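Local coordinates for bifunctional enzyme IspD/IspF (Campylobacter jejuni, PDB 1W55), which catalyses two steps of isoprenoid precursor synthesis, making CDP-methylerythritol from CTP and methylerythritol phosphate and cyclising its 2-phosphate to methylerythritol cyclodiphosphate with release of CMP, at residues 97-102 with 144-149; 122-127 with 182-187; 300-305 with 360-365. All coordinates share one frame; numbering follows the deposited sequence.

Contact 1 (97-102 with 144-149); sequences VARVLV and LIQTPQ. With EDO (1,2-ethanediol), chain F.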
loop_
_atom_site.group_PDB
_atom_site.type_symbol
_atom_site.label_atom_id
_atom_site.label_comp_id
_atom_site.label_asym_id
_atom_site.label_seq_id
_atom_site.Cartn_x
_atom_site.Cartn_y
_atom_site.Cartn_z
ATOM N N VAL A 97 -9.664 -0.855 -30.090
ATOM C CA VAL A 97 -9.955 -0.209 -28.789
ATOM C C VAL A 97 -9.811 -1.182 -27.643
ATOM O O VAL A 97 -9.544 -0.771 -26.519
ATOM C CB VAL A 97 -11.380 0.433 -28.638
ATOM C CG1 VAL A 97 -11.439 1.798 -29.239
ATOM C CG2 VAL A 97 -12.493 -0.474 -29.134
ATOM N N ALA A 98 -10.002 -2.467 -27.920
ATOM C CA ALA A 98 -9.941 -3.486 -26.880
ATOM C C ALA A 98 -8.518 -3.731 -26.373
ATOM O O ALA A 98 -8.332 -4.434 -25.385
ATOM C CB ALA A 98 -10.596 -4.785 -27.348
ATOM N N ARG A 99 -7.531 -3.137 -27.044
ATOM C CA ARG A 99 -6.156 -3.066 -26.533
ATOM C C ARG A 99 -5.983 -1.748 -25.773
ATOM O O ARG A 99 -5.562 -0.725 -26.333
ATOM C CB ARG A 99 -5.143 -3.176 -27.677
ATOM C CG ARG A 99 -5.179 -4.518 -28.365
ATOM C CD ARG A 99 -4.222 -4.626 -29.534
ATOM N NE ARG A 99 -4.467 -5.794 -30.375
ATOM C CZ ARG A 99 -4.040 -7.030 -30.107
ATOM N NH1 ARG A 99 -3.326 -7.280 -29.016
ATOM N NH2 ARG A 99 -4.314 -8.020 -30.948
ATOM N N VAL A 100 -6.321 -1.785 -24.491
ATOM C CA VAL A 100 -6.593 -0.561 -23.742
ATOM C C VAL A 100 -5.362 0.131 -23.175
ATOM O O VAL A 100 -5.272 1.352 -23.232
ATOM C CB VAL A 100 -7.640 -0.801 -22.623
ATOM C CG1 VAL A 100 -8.080 0.507 -22.036
ATOM C CG2 VAL A 100 -8.838 -1.517 -23.180
ATOM N N LEU A 101 -4.417 -0.646 -22.659
ATOM C CA LEU A 101 -3.297 -0.101 -21.893
ATOM C C LEU A 101 -1.973 0.000 -22.659
ATOM O O LEU A 101 -0.895 -0.104 -22.057
ATOM C CB LEU A 101 -3.076 -0.934 -20.629
ATOM C CG LEU A 101 -4.185 -0.993 -19.565
ATOM C CD1 LEU A 101 -3.767 -1.931 -18.432
ATOM C CD2 LEU A 101 -4.533 0.387 -19.025
ATOM N N VAL A 102 -2.054 0.206 -23.969
ATOM C CA VAL A 102 -0.866 0.371 -24.805
ATOM C C VAL A 102 0.019 1.472 -24.226
ATOM O O VAL A 102 -0.449 2.587 -23.992
ATOM C CB VAL A 102 -1.236 0.716 -26.272
ATOM C CG1 VAL A 102 0.011 1.064 -27.059
ATOM C CG2 VAL A 102 -1.980 -0.453 -26.937
ATOM N N LEU A 144 2.673 -13.926 -32.485
ATOM C CA LEU A 144 1.377 -13.355 -32.116
ATOM C C LEU A 144 1.446 -11.864 -32.380
ATOM O O LEU A 144 2.309 -11.169 -31.831
ATOM C CB LEU A 144 1.011 -13.628 -30.655
ATOM C CG LEU A 144 0.974 -15.089 -30.191
ATOM C CD1 LEU A 144 0.607 -15.163 -28.715
ATOM C CD2 LEU A 144 0.044 -15.978 -31.027
ATOM N N ILE A 145 0.560 -11.377 -33.246
ATOM C CA ILE A 145 0.597 -9.988 -33.657
ATOM C C ILE A 145 -0.317 -9.123 -32.783
ATOM O O ILE A 145 -1.384 -9.553 -32.334
ATOM C CB ILE A 145 0.240 -9.834 -35.166
ATOM C CG1 ILE A 145 1.117 -10.739 -36.048
ATOM C CG2 ILE A 145 0.363 -8.395 -35.597
ATOM C CD1 ILE A 145 2.631 -10.414 -36.028
ATOM N N GLN A 146 0.124 -7.896 -32.556
ATOM C CA GLN A 146 -0.616 -6.957 -31.740
ATOM C C GLN A 146 -0.805 -5.677 -32.545
ATOM O O GLN A 146 -0.417 -5.589 -33.716
ATOM C CB GLN A 146 0.138 -6.665 -30.431
ATOM C CG GLN A 146 0.335 -7.868 -29.493
ATOM C CD GLN A 146 0.953 -7.461 -28.150
ATOM O OE1 GLN A 146 1.953 -6.731 -28.115
ATOM N NE2 GLN A 146 0.350 -7.915 -27.049
ATOM N N THR A 147 -1.358 -4.686 -31.869
ATOM C CA THR A 147 -1.742 -3.393 -32.412
ATOM C C THR A 147 -1.245 -2.435 -31.284
ATOM O O THR A 147 -1.080 -2.920 -30.155
ATOM C CB THR A 147 -3.293 -3.489 -32.568
ATOM O OG1 THR A 147 -3.675 -3.592 -33.951
ATOM C CG2 THR A 147 -4.023 -2.345 -32.033
ATOM N N PRO A 148 -0.963 -1.137 -31.508
ATOM C CA PRO A 148 -1.130 -0.397 -32.770
ATOM C C PRO A 148 -0.204 -0.817 -33.909
ATOM O O PRO A 148 0.867 -1.382 -33.684
ATOM C CB PRO A 148 -0.800 1.059 -32.387
ATOM C CG PRO A 148 -0.744 1.107 -30.877
ATOM C CD PRO A 148 -0.420 -0.284 -30.436
ATOM N N GLN A 149 -0.644 -0.548 -35.134
ATOM C CA GLN A 149 0.138 -0.857 -36.320
ATOM C C GLN A 149 0.191 0.424 -37.145
ATOM O O GLN A 149 -0.816 1.114 -37.281
ATOM C CB GLN A 149 -0.511 -1.999 -37.111
ATOM C CG GLN A 149 -0.611 -3.328 -36.353
ATOM C CD GLN A 149 -1.208 -4.476 -37.171
ATOM O OE1 GLN A 149 -2.275 -4.336 -37.771
ATOM N NE2 GLN A 149 -0.533 -5.624 -37.165
HETATM C C1 EDO F . -5.330 -7.617 -34.688
HETATM O O1 EDO F . -6.088 -7.789 -33.500
HETATM C C2 EDO F . -3.894 -8.027 -34.439
HETATM O O2 EDO F . -3.880 -9.300 -33.835
#
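Arg-99 lays its side chain across Thr-147 at about a right angle, its CD 3.4 Å from the Thr-147 CB. CG stands anti to the carbonyl carbon (chi1 -65°), and from CG to NE the chain is fully extended, which carries NE past the threonine, and the guanidinium comes to lie over the backbone of Gln-146. There one face of the flat group is covered: the Gln-146 CA lies 3.7 Å above the plane, over its centre, and the Thr-147 N sits over the same face, nearer the rim. The Gln-146 side chain crosses that of Arg-99 obliquely, its CG 3.7 Å from the Arg-99 NH1, with the amide plane turned 69° from the guanidinium; the Gln-146 NE2 is bonded to the Glu-186 O.

In the GT-A-type fold of the cytidylyltransferase half, 97-102 is the loop that follows strand 91-96, and its first residue, Val-97, touches the bound CMP. Asp-96 forms a salt bridge with the Arg-99 NE, Ala-189 O accepts a hydrogen bond from NH1, and Asp-128 of the second subunit forms a salt bridge with NH2.

A bound ethanediol, probably from the crystallisation liquor, links the two segments at the guanidinium edge. Arg-99 NH2 donates to the ethanediol O1 in the plane of the group, 3.1 Å and nearly straight (170°), while the ethanediol O2 donates to the Ile-145 O at 2.9 Å; the diol is also bonded to Asp-96, to Lys-191, predicted to position MEP, and to Thr-129 of the second subunit.

Farther along the loop, Val-102 and Pro-148 meet tip to tip, with the Val-102 CG1 3.7 Å from the Pro-148 CD. The peptide bond before this proline is cis.

Contact 2 (122-127 with 182-187); sequences PALKVA and FVEGEE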
loop_
_atom_site.group_PDB
_atom_site.type_symbol
_atom_site.label_atom_id
_atom_site.label_comp_id
_atom_site.label_asym_id
_atom_site.label_seq_id
_atom_site.Cartn_x
_atom_site.Cartn_y
_atom_site.Cartn_z
ATOM N N PRO A 122 3.841 -4.474 -33.599
ATOM C CA PRO A 122 4.350 -5.264 -32.478
ATOM C C PRO A 122 4.013 -6.739 -32.643
ATOM O O PRO A 122 3.034 -7.104 -33.294
ATOM C CB PRO A 122 3.626 -4.675 -31.254
ATOM C CG PRO A 122 2.796 -3.542 -31.750
ATOM C CD PRO A 122 2.633 -3.718 -33.232
ATOM N N ALA A 123 4.850 -7.582 -32.053
ATOM C CA ALA A 123 4.713 -9.023 -32.141
ATOM C C ALA A 123 5.380 -9.646 -30.927
ATOM O O ALA A 123 6.312 -9.074 -30.353
ATOM C CB ALA A 123 5.342 -9.550 -33.420
ATOM N N LEU A 124 4.900 -10.823 -30.560
ATOM C CA LEU A 124 5.441 -11.588 -29.457
ATOM C C LEU A 124 5.725 -12.998 -29.935
ATOM O O LEU A 124 4.998 -13.536 -30.763
ATOM C CB LEU A 124 4.442 -11.637 -28.298
ATOM C CG LEU A 124 4.073 -10.313 -27.633
ATOM C CD1 LEU A 124 2.903 -10.530 -26.685
ATOM C CD2 LEU A 124 5.272 -9.699 -26.910
ATOM N N LYS A 125 6.792 -13.581 -29.402
ATOM C CA LYS A 125 7.124 -14.976 -29.639
ATOM C C LYS A 125 6.378 -15.824 -28.618
ATOM O O LYS A 125 5.843 -15.300 -27.639
ATOM C CB LYS A 125 8.634 -15.194 -29.490
ATOM C CG LYS A 125 9.512 -14.381 -30.452
ATOM C CD LYS A 125 11.003 -14.709 -30.249
ATOM C CE LYS A 125 11.843 -13.442 -30.051
ATOM N NZ LYS A 125 11.958 -13.011 -28.613
ATOM N N VAL A 126 6.380 -17.137 -28.840
ATOM C CA VAL A 126 5.689 -18.091 -27.987
ATOM C C VAL A 126 6.639 -19.233 -27.596
ATOM O O VAL A 126 7.289 -19.827 -28.461
ATOM C CB VAL A 126 4.441 -18.678 -28.712
ATOM C CG1 VAL A 126 3.755 -19.735 -27.860
ATOM C CG2 VAL A 126 3.458 -17.570 -29.077
ATOM N N ALA A 127 6.686 -19.549 -26.301
ATOM C CA ALA A 127 7.540 -20.624 -25.789
ATOM C C ALA A 127 6.750 -21.863 -25.377
ATOM O O ALA A 127 7.327 -22.899 -25.030
ATOM C CB ALA A 127 8.372 -20.128 -24.631
ATOM N N PHE A 182 8.780 -5.910 -37.720
ATOM C CA PHE A 182 8.275 -6.419 -36.450
ATOM C C PHE A 182 9.028 -5.818 -35.263
ATOM O O PHE A 182 10.257 -5.821 -35.219
ATOM C CB PHE A 182 8.328 -7.948 -36.406
ATOM C CG PHE A 182 7.495 -8.610 -37.470
ATOM C CD1 PHE A 182 8.078 -9.026 -38.671
ATOM C CD2 PHE A 182 6.124 -8.800 -37.287
ATOM C CE1 PHE A 182 7.311 -9.629 -39.671
ATOM C CE2 PHE A 182 5.351 -9.402 -38.281
ATOM C CZ PHE A 182 5.954 -9.821 -39.479
ATOM N N VAL A 183 8.268 -5.300 -34.308
ATOM C CA VAL A 183 8.817 -4.670 -33.117
ATOM C C VAL A 183 8.340 -5.522 -31.944
ATOM O O VAL A 183 7.253 -6.093 -32.016
ATOM C CB VAL A 183 8.316 -3.193 -33.047
ATOM C CG1 VAL A 183 7.772 -2.817 -31.680
ATOM C CG2 VAL A 183 9.393 -2.238 -33.506
ATOM N N GLU A 184 9.137 -5.649 -30.887
ATOM C CA GLU A 184 8.707 -6.450 -29.730
ATOM C C GLU A 184 7.424 -5.869 -29.113
ATOM O O GLU A 184 7.313 -4.654 -28.928
ATOM C CB GLU A 184 9.837 -6.576 -28.690
ATOM C CG GLU A 184 9.415 -7.076 -27.304
ATOM C CD GLU A 184 9.273 -8.595 -27.193
ATOM O OE1 GLU A 184 9.392 -9.323 -28.204
ATOM O OE2 GLU A 184 9.044 -9.076 -26.065
ATOM N N GLY A 185 6.453 -6.738 -28.829
ATOM C CA GLY A 185 5.190 -6.317 -28.238
ATOM C C GLY A 185 5.233 -6.217 -26.720
ATOM O O GLY A 185 6.310 -6.161 -26.126
ATOM N N GLU A 186 4.064 -6.209 -26.084
ATOM C CA GLU A 186 3.979 -6.070 -24.627
ATOM C C GLU A 186 2.662 -6.616 -24.102
ATOM O O GLU A 186 1.621 -6.513 -24.769
ATOM C CB GLU A 186 4.140 -4.598 -24.197
ATOM C CG GLU A 186 3.081 -3.657 -24.773
ATOM C CD GLU A 186 3.147 -2.231 -24.241
ATOM O OE1 GLU A 186 4.170 -1.830 -23.630
ATOM O OE2 GLU A 186 2.158 -1.499 -24.443
ATOM N N GLU A 187 2.712 -7.188 -22.901
ATOM C CA GLU A 187 1.518 -7.674 -22.214
ATOM C C GLU A 187 0.441 -6.592 -22.034
ATOM O O GLU A 187 -0.743 -6.897 -22.031
ATOM C CB GLU A 187 1.893 -8.292 -20.859
ATOM C CG GLU A 187 2.176 -9.798 -20.858
ATOM C CD GLU A 187 2.285 -10.431 -22.246
ATOM O OE1 GLU A 187 3.334 -10.263 -22.907
ATOM O OE2 GLU A 187 1.330 -11.121 -22.672
HETATM O O HOH W 1 8.216 -12.085 -27.318
#
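Strands 119-124 and 180-184 pair in parallel here, and Ala-123 is gripped by both its backbone N and O. Its N donates to the Val-183 O at 2.8 Å, approaching nearly along the C=O axis although the bond is bent at the hydrogen. Its O accepts from the Gly-185 N at 2.8 Å, and this donor stands 43° out of the carbonyl plane. The two short strands are splayed, their directions differing by 64°. The Val-183 O has a second, weaker neighbour in the Pro-122 CA, a CA-H...O contact of 3.1 Å.

Pro-122 and Val-183 project to the same side of the sheet, where both pack on Leu-106 of helix 104-111. This is one flank of the alpha/beta sheet of the cytidylyltransferase half. Ala-123 instead sets its CB 4.0 Å from the Phe-182 CD2, while the phenylalanine ring also makes a cation-pi contact with Lys-143.

Beyond the paired residues the leucine takes over. Leu-124 CD2 closes to 3.5 Å from the Gly-185 C, an approach helped by the glycine having no CB on that side. The other methyl, CD1, meets the Glu-187 OE1 where the two chains cross obliquely; that carboxylate forms a salt bridge with Lys-200 of the second subunit.

Glu-184 starts off away from the partner strand, but a bend at chi2 (82°) turns its CD back, and the carboxylate comes beside the Leu-124 CD2. Water 1 accepts from the Lys-125 N at 2.9 Å and donates to the Glu-184 OE1 at 3.1 Å. The lysine ammonium is not in salt-bridge range of this carboxylate, and Lys-125 makes a cation-pi contact with Phe-194 of the second subunit.

Contact 3 (300-305 with 360-365); sequences LINIDI and SVNLKY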
loop_
_atom_site.group_PDB
_atom_site.type_symbol
_atom_site.label_atom_id
_atom_site.label_comp_id
_atom_site.label_asym_id
_atom_site.label_seq_id
_atom_site.Cartn_x
_atom_site.Cartn_y
_atom_site.Cartn_z
ATOM N N LEU A 300 -28.630 -1.423 -11.771
ATOM C CA LEU A 300 -29.544 -0.852 -10.793
ATOM C C LEU A 300 -29.066 -1.026 -9.350
ATOM O O LEU A 300 -28.560 -2.078 -8.976
ATOM C CB LEU A 300 -30.950 -1.447 -10.953
ATOM C CG LEU A 300 -31.863 -0.816 -12.019
ATOM C CD1 LEU A 300 -33.006 -1.765 -12.360
ATOM C CD2 LEU A 300 -32.419 0.538 -11.581
ATOM N N ILE A 301 -29.237 0.016 -8.545
ATOM C CA ILE A 301 -29.018 -0.109 -7.111
ATOM C C ILE A 301 -30.358 -0.336 -6.444
ATOM O O ILE A 301 -30.502 -1.270 -5.655
ATOM C CB ILE A 301 -28.309 1.140 -6.511
ATOM C CG1 ILE A 301 -26.840 1.193 -6.958
ATOM C CG2 ILE A 301 -28.412 1.126 -4.987
ATOM C CD1 ILE A 301 -26.127 2.481 -6.575
ATOM N N ASN A 302 -31.349 0.498 -6.755
ATOM C CA ASN A 302 -32.654 0.333 -6.112
ATOM C C ASN A 302 -33.756 1.027 -6.867
ATOM O O ASN A 302 -33.485 1.852 -7.739
ATOM C CB ASN A 302 -32.628 0.813 -4.651
ATOM C CG ASN A 302 -32.751 2.336 -4.523
ATOM O OD1 ASN A 302 -31.914 3.079 -5.026
ATOM N ND2 ASN A 302 -33.808 2.796 -3.859
ATOM N N ILE A 303 -34.994 0.678 -6.515
ATOM C CA ILE A 303 -36.192 1.218 -7.121
ATOM C C ILE A 303 -37.151 1.638 -6.015
ATOM O O ILE A 303 -37.387 0.881 -5.067
ATOM C CB ILE A 303 -36.861 0.148 -8.000
ATOM C CG1 ILE A 303 -36.058 -0.070 -9.282
ATOM C CG2 ILE A 303 -38.331 0.511 -8.326
ATOM C CD1 ILE A 303 -36.223 -1.470 -9.850
ATOM N N ASP A 304 -37.682 2.853 -6.123
ATOM C CA ASP A 304 -38.763 3.274 -5.230
ATOM C C ASP A 304 -39.886 3.893 -6.033
ATOM O O ASP A 304 -39.654 4.664 -6.980
ATOM C CB ASP A 304 -38.274 4.228 -4.136
ATOM C CG ASP A 304 -39.299 4.416 -3.034
ATOM O OD1 ASP A 304 -40.112 3.491 -2.778
ATOM O OD2 ASP A 304 -39.381 5.464 -2.368
ATOM N N ILE A 305 -41.106 3.534 -5.655
ATOM C CA ILE A 305 -42.295 3.816 -6.457
ATOM C C ILE A 305 -43.384 4.402 -5.592
ATOM O O ILE A 305 -43.546 4.013 -4.436
ATOM C CB ILE A 305 -42.778 2.522 -7.182
ATOM C CG1 ILE A 305 -41.768 2.140 -8.286
ATOM C CG2 ILE A 305 -44.175 2.710 -7.807
ATOM C CD1 ILE A 305 -41.969 0.750 -8.881
ATOM N N SER A 360 -38.633 6.279 -8.925
ATOM C CA SER A 360 -37.258 6.743 -8.785
ATOM C C SER A 360 -36.311 5.550 -8.800
ATOM O O SER A 360 -36.573 4.506 -8.189
ATOM C CB SER A 360 -37.026 7.541 -7.495
ATOM O OG SER A 360 -38.034 8.503 -7.307
ATOM N N VAL A 361 -35.178 5.753 -9.449
ATOM C CA VAL A 361 -34.193 4.710 -9.652
ATOM C C VAL A 361 -32.793 5.318 -9.431
ATOM O O VAL A 361 -32.578 6.502 -9.690
ATOM C CB VAL A 361 -34.408 4.194 -11.087
ATOM C CG1 VAL A 361 -33.129 3.996 -11.851
ATOM C CG2 VAL A 361 -35.347 3.000 -11.090
ATOM N N ASN A 362 -31.869 4.522 -8.898
ATOM C CA ASN A 362 -30.461 4.886 -8.846
ATOM C C ASN A 362 -29.689 3.825 -9.625
ATOM O O ASN A 362 -29.895 2.625 -9.429
ATOM C CB ASN A 362 -29.958 4.981 -7.397
ATOM C CG ASN A 362 -29.976 6.412 -6.851
ATOM O OD1 ASN A 362 -30.363 7.357 -7.540
ATOM N ND2 ASN A 362 -29.535 6.574 -5.616
ATOM N N LEU A 363 -28.840 4.282 -10.539
ATOM C CA LEU A 363 -28.001 3.418 -11.353
ATOM C C LEU A 363 -26.545 3.703 -11.013
ATOM O O LEU A 363 -26.163 4.864 -10.824
ATOM C CB LEU A 363 -28.175 3.760 -12.831
ATOM C CG LEU A 363 -29.315 3.294 -13.716
ATOM C CD1 LEU A 363 -28.976 3.728 -15.175
ATOM C CD2 LEU A 363 -29.540 1.769 -13.605
ATOM N N LYS A 364 -25.740 2.647 -10.956
ATOM C CA LYS A 364 -24.288 2.782 -10.857
ATOM C C LYS A 364 -23.679 2.107 -12.076
ATOM O O LYS A 364 -24.393 1.451 -12.842
ATOM C CB LYS A 364 -23.775 2.095 -9.598
ATOM C CG LYS A 364 -23.921 0.593 -9.645
ATOM C CD LYS A 364 -23.491 -0.060 -8.355
ATOM C CE LYS A 364 -23.757 -1.557 -8.406
ATOM N NZ LYS A 364 -23.010 -2.313 -7.367
ATOM N N TYR A 365 -22.370 2.259 -12.250
ATOM C CA TYR A 365 -21.653 1.531 -13.295
ATOM C C TYR A 365 -21.481 0.075 -12.912
ATOM O O TYR A 365 -21.126 -0.245 -11.776
ATOM C CB TYR A 365 -20.275 2.145 -13.557
ATOM C CG TYR A 365 -20.328 3.543 -14.115
ATOM C CD1 TYR A 365 -19.585 4.570 -13.528
ATOM C CD2 TYR A 365 -21.094 3.842 -15.237
ATOM C CE1 TYR A 365 -19.602 5.862 -14.039
ATOM C CE2 TYR A 365 -21.132 5.149 -15.755
ATOM C CZ TYR A 365 -20.382 6.148 -15.136
ATOM O OH TYR A 365 -20.396 7.434 -15.625
HETATM O O HOH W 2 -26.053 -3.639 -7.110
#
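Leu-300 sets its CD2 against the Val-361 CG1 at 3.5 Å, the two side chains crossing at about a right angle. The same methyl touches the Leu-363 CD2 at 3.7 Å, so one leucine branch touches two residues of the partner strand. Next to them Ile-303 and Val-361 lie side by side, pointing the same way, with the Ile-303 CG1 3.6 Å from the Val-361 CG2. Helix 248-260 covers this apolar face by way of Leu-253, and helix 318-329 reaches it with Ile-325 and Leu-329.

The strands are antiparallel neighbours in the central sheet of the cyclodiphosphate synthase half. Asp-304 and Ser-360 form a hydrogen-bonded pair: Asp-304 N donates to the Ser-360 O at 2.9 Å, in the carbonyl plane, and Ser-360 N returns the bond to the Asp-304 O at 2.7 Å. Leu-300 pairs with Leu-363 but Ile-303 with Val-361, so two residues, Ile-301 and Asn-302, face the single Asn-362: a classic beta bulge, with psi -50° at Ile-301 in keeping. Ile-301 N still donates to the Asn-362 O at 2.8 Å, whereas the bond from Asn-362 N to the Asn-302 O is weak.

The bulge turns the Ile-301 side chain toward the partner strand, where it crosses Lys-364 with its CG1 3.8 Å from the Lys-364 CD. On the polar face Asn-302 and Asn-362 run alongside each other with amide planes 79° apart, the Asn-302 OD1 resting 3.6 Å from the Asn-362 CB. Their ND2 groups bond Thr-212 O and Ile-210 O of the third subunit, and Asn-362 also packs on its counterpart in the fourth, consistent with the interior of the trimer known for IspF.

How the contacts relate
Contacts 1 and 2 share one sheet in the cytidylyltransferase half, their centres 11 Å apart, and touch directly: Leu-144 O lies 2.9 Å from Leu-124 N, across neighbouring strands. Contact 3 belongs to the synthase half, on the opposite side of the chain's centre, with no atom closer than about 15 Å to contact 1. Contacts 1 and 3 are buried, contact 2 only partly. Their chemistry differs accordingly. Contact 1 joins a loop beside the nucleotide pocket to residues 144-149 mainly through an arginine, with no direct hydrogen bond; contact 2 is a splayed parallel pair held by two backbone bonds; contact 3 is antiparallel pairing interrupted by a bulge, with one apolar and one polar face. Each reaches another subunit.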